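Local coordinates for protein nudix Hydrolase, RenU (Mycolicibacterium smegmatis, PDB 6UUF) that probably hydrolyses NADH or related nucleoside diphosphate derivatives as a magnesium-dependent Nudix hydrolase, at residues A70-A75 / L86-T91. The protein carries 3 engineered substitutions. Sequence-based numbering, arbitrary orientation.
Engineered in segment 70-75: Ala74 (natural residue Glu).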
loop_
_atom_site.group_PDB
_atom_site.type_symbol
_atom_site.label_atom_id
_atom_site.label_comp_id
_atom_site.label_asym_id
_atom_site.label_seq_id
_atom_site.Cartn_x
_atom_site.Cartn_y
_atom_site.Cartn_z
ATOM N N ALA A 70 2.390 -0.220 10.479
ATOM C CA ALA A 70 1.082 -0.704 10.084
ATOM C C ALA A 70 1.169 -1.382 8.719
ATOM O O ALA A 70 0.618 -2.445 8.542
ATOM C CB ALA A 70 0.060 0.406 10.047
ATOM N N ALA A 71 1.892 -0.775 7.782
ATOM C CA ALA A 71 1.991 -1.283 6.414
ATOM C C ALA A 71 2.782 -2.601 6.339
ATOM O O ALA A 71 2.467 -3.495 5.582
ATOM C CB ALA A 71 2.612 -0.238 5.510
ATOM N N VAL A 72 3.811 -2.709 7.132
ATOM C CA VAL A 72 4.609 -3.916 7.184
ATOM C C VAL A 72 3.776 -5.039 7.797
ATOM O O VAL A 72 3.764 -6.149 7.250
ATOM C CB VAL A 72 5.923 -3.645 7.933
ATOM C CG1 VAL A 72 6.697 -4.923 8.187
ATOM C CG2 VAL A 72 6.767 -2.697 7.115
ATOM N N ARG A 73 3.042 -4.738 8.871
ATOM C CA ARG A 73 2.149 -5.742 9.516
ATOM C C ARG A 73 1.057 -6.219 8.545
ATOM O O ARG A 73 0.778 -7.425 8.484
ATOM C CB ARG A 73 1.534 -5.249 10.841
ATOM C CG ARG A 73 0.242 -5.981 11.270
ATOM C CD ARG A 73 -0.452 -5.465 12.553
ATOM N NE ARG A 73 -0.876 -4.049 12.500
ATOM C CZ ARG A 73 -1.958 -3.587 11.882
ATOM N NH1 ARG A 73 -2.777 -4.400 11.206
ATOM N NH2 ARG A 73 -2.207 -2.289 11.893
ATOM N N ALA A 74 0.451 -5.274 7.807
ATOM C CA ALA A 74 -0.542 -5.582 6.804
ATOM C C ALA A 74 0.029 -6.461 5.709
ATOM O O ALA A 74 -0.601 -7.399 5.300
ATOM C CB ALA A 74 -1.095 -4.307 6.194
ATOM N N ALA A 75 1.229 -6.155 5.236
ATOM C CA ALA A 75 1.888 -6.989 4.225
ATOM C C ALA A 75 2.198 -8.422 4.701
ATOM O O ALA A 75 2.089 -9.387 3.916
ATOM C CB ALA A 75 3.163 -6.315 3.752
ATOM N N LEU A 86 12.645 -7.101 4.132
ATOM C CA LEU A 86 12.385 -5.852 3.439
ATOM C C LEU A 86 13.008 -4.674 4.157
ATOM O O LEU A 86 13.403 -4.792 5.308
ATOM C CB LEU A 86 10.882 -5.670 3.232
ATOM C CG LEU A 86 9.957 -5.717 4.460
ATOM C CD1 LEU A 86 9.918 -4.391 5.199
ATOM C CD2 LEU A 86 8.556 -6.128 4.061
ATOM N N THR A 87 13.079 -3.546 3.460
ATOM C CA THR A 87 13.699 -2.338 3.998
ATOM C C THR A 87 12.836 -1.126 3.709
ATOM O O THR A 87 12.633 -0.790 2.550
ATOM C CB THR A 87 15.101 -2.148 3.390
ATOM O OG1 THR A 87 15.906 -3.273 3.745
ATOM C CG2 THR A 87 15.768 -0.884 3.932
ATOM N N VAL A 88 12.336 -0.476 4.761
ATOM C CA VAL A 88 11.415 0.635 4.579
ATOM C C VAL A 88 12.231 1.853 4.182
ATOM O O VAL A 88 13.261 2.154 4.807
ATOM C CB VAL A 88 10.591 0.911 5.850
ATOM C CG1 VAL A 88 9.784 2.207 5.707
ATOM C CG2 VAL A 88 9.662 -0.263 6.164
ATOM N N ARG A 89 11.788 2.552 3.151
ATOM C CA ARG A 89 12.530 3.715 2.612
ATOM C C ARG A 89 11.902 5.021 3.098
ATOM O O ARG A 89 12.512 5.757 3.857
ATOM C CB ARG A 89 12.566 3.672 1.101
ATOM C CG ARG A 89 13.163 2.404 0.520
ATOM C CD ARG A 89 14.605 2.173 0.935
ATOM N NE ARG A 89 15.452 3.335 0.630
ATOM C CZ ARG A 89 15.962 3.615 -0.564
ATOM N NH1 ARG A 89 15.723 2.842 -1.626
ATOM N NH2 ARG A 89 16.708 4.689 -0.703
ATOM N N THR A 90 10.668 5.288 2.739
ATOM C CA THR A 90 10.021 6.507 3.229
ATOM C C THR A 90 8.490 6.334 3.241
ATOM O O THR A 90 7.994 5.263 2.900
ATOM C CB THR A 90 10.456 7.737 2.345
ATOM O OG1 THR A 90 10.082 8.975 2.965
ATOM C CG2 THR A 90 9.835 7.681 0.984
ATOM N N THR A 91 7.771 7.376 3.678
ATOM C CA THR A 91 6.320 7.397 3.687
ATOM C C THR A 91 5.869 8.604 2.870
ATOM O O THR A 91 6.493 9.655 2.940
ATOM C CB THR A 91 5.773 7.554 5.107
ATOM O OG1 THR A 91 6.190 8.817 5.620
ATOM C CG2 THR A 91 6.308 6.437 6.031
#
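A small, purely apolar contact near the protein surface joins helix 67-79 to segment 86-91, which leads into strand 87-98: Val72 meets Val88 and Leu86. One methyl of the helix does the touching: Val72 CG2 lies 3.9 Å from Val88 CG2 and 4.1 Å from Leu86 CD1. Leu86 and Val88, two positions apart in segment 86-91, both point toward the helix and pack against that same methyl. With CG1 anti to the backbone N (chi1 172°), Val72 keeps CG2 beside that N, and it is this branch that meets both partners. Val88 has the same chi1 and likewise offers CG2, and the two branched side chains meet methyl to methyl at an oblique angle. Leu86 comes in with CD1, its CG set between its own backbone N and carbonyl carbon (chi1 56°). The helix belongs to the Nudix fold, in which the Nudix box forms a strand-loop-helix and its helix packs on a mixed beta-sheet; Ala74 on this helix is an engineered residue that replaces a natural Glu. No hydrogen bond crosses between the two segments, and together they bury 111 Å². Farther along, strand 87-98 has a classic beta bulge at Arg89 and Thr90, opposite Ile111 of strand 104-113. Around the contact the apolar layer carries on: Ala71 and Val88 both touch Val110 of strand 104-113, Ala75 sits on Leu26 and Leu86 on Leu28 of strand 23-31.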